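Glycoside hydrolase family 16 protein (Akkermansia muciniphila, PDB 6T2N) probably acts as an endo-beta-galactosidase, an endo-acting O-glycanase that cuts within the glycan chains of mucin and so starts its breakdown in the human gut. Local coordinates at residues A[174-179]-A[253-258]; A[199-202]-A[206-209]; A[230-235]-A[308-313]; A[251-254]-A[260-263]. One frame throughout, in Å; residues are numbered along the deposited sequence.

Interaction 1 (A[174-179]-A[253-258])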
# COMPACT_ATOMS: atom_id res chain seq x y z
N TRP A 174 -0.59 -10.07 -11.31
CA TRP A 174 -1.58 -8.97 -11.15
C TRP A 174 -2.56 -8.96 -12.30
O TRP A 174 -2.16 -9.12 -13.44
CB TRP A 174 -0.85 -7.67 -11.06
CG TRP A 174 -1.69 -6.54 -10.55
CD1 TRP A 174 -1.82 -6.09 -9.26
CD2 TRP A 174 -2.52 -5.69 -11.36
NE1 TRP A 174 -2.69 -5.03 -9.21
CE2 TRP A 174 -3.13 -4.77 -10.49
CE3 TRP A 174 -2.80 -5.63 -12.72
CZ2 TRP A 174 -4.01 -3.80 -10.95
CZ3 TRP A 174 -3.64 -4.65 -13.19
CH2 TRP A 174 -4.23 -3.74 -12.30
N PRO A 175 -3.88 -8.72 -12.12
CA PRO A 175 -4.52 -8.41 -10.84
C PRO A 175 -5.14 -9.60 -10.08
O PRO A 175 -5.84 -9.39 -9.07
CB PRO A 175 -5.71 -7.52 -11.23
CG PRO A 175 -5.88 -7.70 -12.74
CD PRO A 175 -4.82 -8.66 -13.24
N VAL A 176 -4.89 -10.80 -10.59
CA VAL A 176 -5.58 -12.03 -10.15
C VAL A 176 -5.04 -12.34 -8.77
O VAL A 176 -5.77 -12.94 -8.01
CB VAL A 176 -5.38 -13.15 -11.18
CG1 VAL A 176 -6.06 -14.45 -10.78
CG2 VAL A 176 -5.87 -12.74 -12.56
N ASN A 177 -3.83 -11.92 -8.43
CA ASN A 177 -3.22 -12.23 -7.11
C ASN A 177 -4.14 -11.63 -5.99
O ASN A 177 -4.06 -12.05 -4.84
CB ASN A 177 -1.72 -11.83 -7.08
CG ASN A 177 -1.42 -10.36 -7.21
OD1 ASN A 177 -1.83 -9.71 -8.17
ND2 ASN A 177 -0.65 -9.84 -6.28
N GLY A 178 -4.69 -10.44 -6.29
CA GLY A 178 -5.30 -9.52 -5.29
C GLY A 178 -4.48 -8.26 -4.90
O GLY A 178 -3.24 -8.27 -4.87
N GLU A 179 -5.22 -7.20 -4.57
CA GLU A 179 -4.70 -5.90 -4.16
C GLU A 179 -5.72 -5.22 -3.24
O GLU A 179 -6.86 -5.00 -3.66
CB GLU A 179 -4.41 -5.01 -5.36
CG GLU A 179 -3.41 -3.89 -5.01
CD GLU A 179 -3.29 -2.74 -6.01
OE1 GLU A 179 -3.04 -3.02 -7.23
OE2 GLU A 179 -3.55 -1.61 -5.59
N THR A 253 -15.79 -13.36 -3.73
CA THR A 253 -14.49 -13.35 -4.46
C THR A 253 -13.95 -14.78 -4.63
O THR A 253 -12.72 -14.92 -4.69
CB THR A 253 -13.46 -12.46 -3.76
OG1 THR A 253 -12.93 -13.02 -2.55
CG2 THR A 253 -14.07 -11.12 -3.41
N ASN A 254 -14.82 -15.79 -4.75
CA ASN A 254 -14.40 -17.16 -5.13
C ASN A 254 -14.04 -17.09 -6.65
O ASN A 254 -14.94 -16.46 -7.50
CB ASN A 254 -15.49 -18.22 -4.76
CG ASN A 254 -15.36 -18.85 -3.34
OD1 ASN A 254 -14.15 -19.03 -2.97
ND2 ASN A 254 -16.18 -18.83 -2.49
N TYR A 255 -12.98 -17.79 -7.04
CA TYR A 255 -12.61 -17.87 -8.49
C TYR A 255 -13.17 -19.18 -9.01
O TYR A 255 -13.16 -20.09 -8.21
CB TYR A 255 -11.09 -17.85 -8.73
CG TYR A 255 -10.39 -16.51 -8.64
CD1 TYR A 255 -11.03 -15.32 -8.98
CD2 TYR A 255 -9.06 -16.45 -8.28
CE1 TYR A 255 -10.36 -14.11 -8.93
CE2 TYR A 255 -8.39 -15.24 -8.18
CZ TYR A 255 -9.04 -14.08 -8.53
OH TYR A 255 -8.40 -12.90 -8.46
N ALA A 256 -13.48 -19.24 -10.32
CA ALA A 256 -14.14 -20.35 -11.06
C ALA A 256 -13.33 -21.63 -10.97
O ALA A 256 -12.05 -21.52 -10.85
CB ALA A 256 -14.34 -19.96 -12.50
N ASN A 257 -14.07 -22.77 -11.07
CA ASN A 257 -13.61 -24.20 -11.01
C ASN A 257 -13.15 -24.50 -9.50
O ASN A 257 -13.67 -24.15 -8.41
CB ASN A 257 -12.52 -24.43 -12.06
CG ASN A 257 -13.05 -24.04 -13.42
OD1 ASN A 257 -13.84 -24.77 -14.04
ND2 ASN A 257 -12.65 -22.86 -13.87
N GLY A 258 -11.86 -24.96 -9.46
CA GLY A 258 -11.05 -24.92 -8.22
C GLY A 258 -10.54 -23.51 -7.96
O GLY A 258 -11.11 -22.79 -7.11
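Y255 reaches across to V176, and this small, buried contact is made almost wholly between the two. From CB, near the backbone N of G260, its CG is placed beside the backbone N and anti to the carbonyl carbon (chi1 -78°), which sends the ring toward the 174-179 loop. CE2 packs against V176 CG1 at 3.6 Å, and CZ lies 3.5 Å from V176 O. At the tip, OH donates a hydrogen bond of 2.7 Å to V176 O. This acceptor lies at the ring edge, while the hydroxyl approaches the carbonyl from the side, at a C=O...O angle of 119° and tilted 18° from the carbonyl plane. V176 is the second residue of a type I turn, closed by G178 N bonding to P175 O. In the same loop W174 NE1 bonds to E179 OE1. E179 begins the Glu-x-Asp-x-x-Glu signature of its family, consistent with a place close to the active site. W172 meets the Y255 ring edge-to-face, and S200 N makes a weak bond to OH. The hydroxyl thus has partners in two other loops, so a single phenol links three loops, through one good hydrogen bond and one weak one.

Interaction 2 (A[199-202]-A[206-209]). Unlike the reference sequence in segment 206-209: T206 (reference Lys).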
# COMPACT_ATOMS: atom_id res chain seq x y z
N LEU A 199 -8.88 -7.48 -8.30
CA LEU A 199 -9.09 -8.95 -8.45
C LEU A 199 -9.78 -9.20 -9.78
O LEU A 199 -10.40 -8.26 -10.35
CB LEU A 199 -9.94 -9.53 -7.32
CG LEU A 199 -11.44 -9.31 -7.31
CD1 LEU A 199 -12.00 -10.35 -6.37
CD2 LEU A 199 -11.89 -7.94 -6.82
N SER A 200 -9.62 -10.40 -10.29
CA SER A 200 -10.22 -10.70 -11.60
C SER A 200 -11.63 -11.21 -11.35
O SER A 200 -11.98 -11.58 -10.23
CB SER A 200 -9.39 -11.63 -12.38
OG SER A 200 -9.77 -12.96 -12.09
N PRO A 201 -12.51 -11.09 -12.36
CA PRO A 201 -13.92 -11.37 -12.14
C PRO A 201 -14.09 -12.86 -11.80
O PRO A 201 -14.78 -13.15 -10.89
CB PRO A 201 -14.60 -10.88 -13.42
CG PRO A 201 -13.50 -10.76 -14.47
CD PRO A 201 -12.20 -10.65 -13.72
N ASP A 202 -13.40 -13.75 -12.50
CA ASP A 202 -13.34 -15.21 -12.22
C ASP A 202 -11.87 -15.55 -12.04
O ASP A 202 -11.05 -14.63 -12.19
CB ASP A 202 -13.89 -15.92 -13.45
CG ASP A 202 -13.44 -15.24 -14.73
OD1 ASP A 202 -12.31 -14.73 -14.75
OD2 ASP A 202 -14.22 -15.21 -15.69
N THR A 206 -7.94 -11.75 -16.71
CA THR A 206 -6.94 -10.97 -15.91
C THR A 206 -7.33 -9.50 -15.94
O THR A 206 -6.50 -8.68 -15.59
CB THR A 206 -5.55 -11.22 -16.49
OG1 THR A 206 -5.59 -10.79 -17.86
CG2 THR A 206 -5.14 -12.67 -16.35
N ARG A 207 -8.53 -9.18 -16.41
CA ARG A 207 -9.13 -7.83 -16.28
C ARG A 207 -9.39 -7.60 -14.79
O ARG A 207 -9.45 -8.58 -14.05
CB ARG A 207 -10.37 -7.67 -17.17
CG ARG A 207 -11.72 -7.80 -16.46
CD ARG A 207 -12.90 -7.88 -17.43
NE ARG A 207 -14.12 -8.20 -16.68
CZ ARG A 207 -14.70 -7.38 -15.82
NH1 ARG A 207 -14.21 -6.17 -15.59
NH2 ARG A 207 -15.78 -7.75 -15.17
N ASP A 208 -9.38 -6.32 -14.40
CA ASP A 208 -9.39 -5.80 -13.00
C ASP A 208 -10.85 -5.49 -12.65
O ASP A 208 -11.41 -4.44 -13.13
CB ASP A 208 -8.41 -4.62 -12.89
CG ASP A 208 -8.29 -4.04 -11.51
OD1 ASP A 208 -8.64 -4.74 -10.53
OD2 ASP A 208 -7.84 -2.86 -11.44
N ALA A 209 -11.51 -6.44 -11.97
CA ALA A 209 -12.91 -6.27 -11.54
C ALA A 209 -12.81 -5.67 -10.15
O ALA A 209 -12.95 -6.39 -9.18
CB ALA A 209 -13.68 -7.58 -11.52
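The connection between antiparallel strands 192-198 and 211-216 doubles back on itself here, bringing L199, S200 and P201 against R207, D208 and A209. One backbone hydrogen bond joins the two sides, from A209 N to L199 O at 2.7 Å. The N-H meets the oxygen almost end-on to the carbonyl, with a C=O...N angle of 169°. Next to it, S200 CA directs a CA-H...O contact at R207 O over 3.3 Å. Farther out, the P201 ring lies against the side chain of R207, which runs extended from CG to NE. P201 CG is 3.4 Å from R207 NE, and P201 CD sits over one face of the guanidinium, the two side chains passing at a slant. A209 points its methyl toward the other side, where its CB is 3.9 Å from P201 CB. D208 turns its carboxylate back toward the strand, with CG anti to the backbone N (chi1 -178°), and OD2 is hydrogen-bonded to H198 ND1 while OD1 stands 3.5 Å from L199 N. Across the two segments the hydrogen bonding is backbone to backbone, while D208 is tied to H198. The outer part rests on nonpolar contact, with proline laid over a flat cationic group that is still able to meet solvent.

Interaction 3 (A[230-235]-A[308-313])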
# COMPACT_ATOMS: atom_id res chain seq x y z
N GLU A 230 -9.68 -4.61 8.94
CA GLU A 230 -10.05 -5.91 9.59
C GLU A 230 -10.29 -6.94 8.47
O GLU A 230 -10.89 -6.55 7.44
CB GLU A 230 -11.27 -5.74 10.52
CG GLU A 230 -10.96 -5.11 11.87
CD GLU A 230 -12.10 -4.99 12.87
OE1 GLU A 230 -13.28 -5.06 12.46
OE2 GLU A 230 -11.82 -4.85 14.09
N TRP A 231 -9.86 -8.20 8.65
CA TRP A 231 -9.78 -9.26 7.60
C TRP A 231 -9.90 -10.65 8.24
O TRP A 231 -8.97 -11.06 8.95
CB TRP A 231 -8.45 -9.07 6.84
CG TRP A 231 -8.07 -10.09 5.81
CD1 TRP A 231 -8.91 -10.89 5.10
CD2 TRP A 231 -6.75 -10.39 5.31
NE1 TRP A 231 -8.21 -11.67 4.22
CE2 TRP A 231 -6.88 -11.39 4.34
CE3 TRP A 231 -5.47 -9.93 5.60
CZ2 TRP A 231 -5.79 -11.92 3.65
CZ3 TRP A 231 -4.38 -10.46 4.92
CH2 TRP A 231 -4.55 -11.44 3.94
N ASP A 232 -11.07 -11.28 8.09
CA ASP A 232 -11.33 -12.73 8.22
C ASP A 232 -11.24 -13.45 6.87
O ASP A 232 -11.11 -12.81 5.83
CB ASP A 232 -12.81 -12.97 8.42
CG ASP A 232 -13.43 -12.45 9.76
OD1 ASP A 232 -13.08 -12.98 10.86
OD2 ASP A 232 -14.41 -11.65 9.63
N LYS A 233 -11.50 -14.75 6.89
CA LYS A 233 -11.84 -15.55 5.70
C LYS A 233 -13.32 -15.37 5.19
O LYS A 233 -13.57 -16.02 4.11
CB LYS A 233 -11.92 -17.01 6.07
CG LYS A 233 -13.22 -17.30 6.81
CD LYS A 233 -13.30 -18.68 7.45
CE LYS A 233 -14.24 -18.68 8.63
NZ LYS A 233 -14.92 -19.97 8.67
N ASP A 234 -14.07 -14.47 5.87
CA ASP A 234 -15.45 -14.15 5.43
C ASP A 234 -15.59 -12.72 4.89
O ASP A 234 -16.45 -12.56 3.97
CB ASP A 234 -16.44 -14.40 6.56
CG ASP A 234 -16.87 -15.85 6.68
OD1 ASP A 234 -17.34 -16.45 5.67
OD2 ASP A 234 -16.72 -16.39 7.78
N SER A 235 -14.83 -11.73 5.41
CA SER A 235 -14.83 -10.33 4.86
C SER A 235 -13.50 -9.58 5.03
O SER A 235 -12.66 -9.97 5.87
CB SER A 235 -15.94 -9.53 5.48
OG SER A 235 -15.69 -9.37 6.87
N ALA A 308 -5.50 -16.18 13.59
CA ALA A 308 -4.35 -17.11 13.41
C ALA A 308 -4.83 -18.55 13.15
O ALA A 308 -4.10 -19.27 12.42
CB ALA A 308 -3.49 -17.02 14.63
N GLN A 309 -5.97 -18.94 13.74
CA GLN A 309 -6.67 -20.24 13.54
C GLN A 309 -7.04 -20.42 12.05
O GLN A 309 -6.62 -21.46 11.44
CB GLN A 309 -7.92 -20.24 14.43
CG GLN A 309 -8.48 -21.61 14.80
CD GLN A 309 -8.53 -21.78 16.30
OE1 GLN A 309 -8.50 -20.82 17.07
NE2 GLN A 309 -8.63 -23.03 16.72
N GLN A 310 -7.81 -19.46 11.50
CA GLN A 310 -8.35 -19.53 10.11
C GLN A 310 -7.17 -19.67 9.13
O GLN A 310 -7.32 -20.41 8.14
CB GLN A 310 -9.31 -18.35 9.78
CG GLN A 310 -10.70 -18.33 10.51
CD GLN A 310 -11.44 -16.97 10.14
OE1 GLN A 310 -11.26 -16.30 9.12
NE2 GLN A 310 -12.24 -16.51 11.02
N ALA A 311 -6.01 -19.05 9.40
CA ALA A 311 -4.84 -18.93 8.49
C ALA A 311 -4.27 -20.30 8.10
O ALA A 311 -4.04 -20.58 6.90
CB ALA A 311 -3.77 -18.10 9.18
N LYS A 312 -4.01 -21.10 9.13
CA LYS A 312 -3.41 -22.45 9.05
C LYS A 312 -4.32 -23.37 8.22
O LYS A 312 -3.82 -24.43 7.77
CB LYS A 312 -3.18 -22.98 10.47
CG LYS A 312 -2.20 -22.17 11.33
CD LYS A 312 -0.72 -22.46 11.07
CE LYS A 312 -0.27 -23.79 11.65
NZ LYS A 312 0.74 -24.45 10.79
N GLN A 313 -5.58 -22.98 7.99
CA GLN A 313 -6.60 -23.84 7.33
C GLN A 313 -6.90 -23.38 5.88
O GLN A 313 -8.02 -23.65 5.41
CB GLN A 313 -7.83 -23.98 8.25
CG GLN A 313 -8.93 -22.90 8.16
CD GLN A 313 -9.93 -23.00 9.29
OE1 GLN A 313 -9.71 -23.76 10.24
NE2 GLN A 313 -11.05 -22.24 9.23
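K233, in the tight turn between strands 225-231 and 235-240, faces Q310 of the last helix, their CA atoms 6.9 Å apart. The turn is closed by a weak backbone bond from D232 N to S235 O, and Q313 N bonds back to Q310 O near the C-terminal end of the helix. Q310 points toward the turn and is extended beyond CG, so its amide arrives end first. OE1 accepts K233 N at 2.7 Å in a nearly straight bond, 168° at the hydrogen, with the donor close to the line of the C=O. The K233 chain then crosses the glutamine at about a right angle, its CE 3.6 Å from Q310 CD and directly above the amide face. On the other end of the amide, NE2 comes within 3.6 Å of D232 OD1, a long approach with the carboxylate and amide planes 25° apart. F145 and F314 flank Q310 and K233 respectively. A shorter alanine here would probably leave K233 N without this acceptor and open a gap beneath the lysine chain. A side-chain carbonyl thus accepts a backbone N-H of the turn, and one directional bond, backed by the lysine methylenes, ties the C-terminal helix to the hairpin.

Interaction 4 (A[251-254]-A[260-263])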
# COMPACT_ATOMS: atom_id res chain seq x y z
N ASN A 251 -17.06 -14.50 0.31
CA ASN A 251 -17.90 -15.60 -0.30
C ASN A 251 -18.37 -15.28 -1.77
O ASN A 251 -18.61 -16.10 -2.55
CB ASN A 251 -19.17 -16.10 0.54
CG ASN A 251 -18.50 -16.66 1.97
OD1 ASN A 251 -18.55 -16.07 3.05
ND2 ASN A 251 -17.90 -17.77 2.03
N THR A 252 -18.06 -13.97 -2.18
CA THR A 252 -18.28 -13.41 -3.55
C THR A 252 -16.96 -13.26 -4.36
O THR A 252 -17.04 -13.10 -5.61
CB THR A 252 -18.99 -12.06 -3.49
OG1 THR A 252 -17.95 -11.19 -3.04
CG2 THR A 252 -20.22 -12.04 -2.60
N THR A 253 -15.79 -13.36 -3.73
CA THR A 253 -14.49 -13.35 -4.46
C THR A 253 -13.95 -14.78 -4.63
O THR A 253 -12.72 -14.92 -4.69
CB THR A 253 -13.46 -12.46 -3.76
OG1 THR A 253 -12.93 -13.02 -2.55
CG2 THR A 253 -14.07 -11.12 -3.41
N ASN A 254 -14.82 -15.79 -4.75
CA ASN A 254 -14.40 -17.16 -5.13
C ASN A 254 -14.04 -17.09 -6.65
O ASN A 254 -14.94 -16.46 -7.50
CB ASN A 254 -15.49 -18.22 -4.76
CG ASN A 254 -15.36 -18.85 -3.34
OD1 ASN A 254 -14.15 -19.03 -2.97
ND2 ASN A 254 -16.18 -18.83 -2.49
N GLY A 260 -9.73 -20.71 -6.51
CA GLY A 260 -10.09 -20.47 -5.09
C GLY A 260 -9.50 -19.19 -4.50
O GLY A 260 -8.41 -19.26 -3.91
N ASN A 261 -10.20 -18.06 -4.59
CA ASN A 261 -10.09 -16.89 -3.66
C ASN A 261 -8.68 -16.33 -3.45
O ASN A 261 -7.92 -16.82 -2.62
CB ASN A 261 -10.68 -17.17 -2.28
CG ASN A 261 -11.65 -16.07 -1.92
OD1 ASN A 261 -12.87 -16.30 -1.86
ND2 ASN A 261 -11.12 -14.86 -1.85
N PRO A 262 -8.34 -15.18 -4.07
CA PRO A 262 -7.07 -14.53 -3.83
C PRO A 262 -6.95 -13.85 -2.46
O PRO A 262 -5.80 -13.53 -2.05
CB PRO A 262 -7.07 -13.51 -4.97
CG PRO A 262 -8.48 -13.07 -5.04
CD PRO A 262 -9.19 -14.40 -4.99
N PHE A 263 -8.07 -13.63 -1.77
CA PHE A 263 -8.10 -12.88 -0.48
C PHE A 263 -7.96 -13.81 0.74
O PHE A 263 -8.09 -13.32 1.88
CB PHE A 263 -9.36 -12.02 -0.43
CG PHE A 263 -9.29 -10.88 -1.40
CD1 PHE A 263 -8.20 -10.01 -1.37
CD2 PHE A 263 -10.30 -10.65 -2.33
CE1 PHE A 263 -8.10 -8.94 -2.23
CE2 PHE A 263 -10.20 -9.59 -3.21
CZ PHE A 263 -9.10 -8.75 -3.15
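T253 and N261 make the centre of this buried contact. The N261 amide faces both the hydroxyl and the carbonyl of T253, its CG 3.4 Å from T253 OG1 and 3.2 Å from T253 O. N261 CA also directs a CA-H...O contact at T253 O, at 3.4 Å. The same carbonyl oxygen has P262 CD beside it at 3.6 Å. F263 adds an aromatic edge: its CD2 lies 3.5 Å from T253 OG1, which stands near the ring plane, and 3.9 Å from T253 CG2, the two side chains crossing at about a right angle. T253 presents both branches in this way because OG1 lies between the backbone N and the carbonyl carbon (chi1 73°). N254 brings its amide alongside that of N261, with the planes 80° apart. With an alanine in place of N261, the T253 hydroxyl and carbonyl would probably lose this polar neighbour, and N254 would lose its amide partner. Farther out, P262 CG covers one face of the F263 ring, off toward its rim, while T253 OG1 makes a weak bond to L250 O. T252 OG1 bonds to D249 O and R211 NH1, and W231 NE1 bonds to F263 O. The contact therefore pinches the loop that leads from strand 243-249 of the antiparallel sheet to strand 267-275 of the mixed sheet, with T253 and F263 both resting on I248 and L199.

Interactions 1, 2 and 4 form one cluster of loops, all in touch, whereas interaction 3 lies farther off, about 17 Å centre to centre from interaction 1, and touches only interaction 4, through W231 and F263. Interactions 1 and 4 are buried and share T253 and N254, so the 251-263 loop is held both internally and against the 174-179 loop. Interaction 2 is more open, with its inner end, L199, packed on T253 and F263. Interaction 3 alone uses a helix. The chemistry follows position: a phenol and a small polar core in the buried pair, backbone bonding and proline over arginine at the surface, and a glutamine-to-backbone bond at the hairpin.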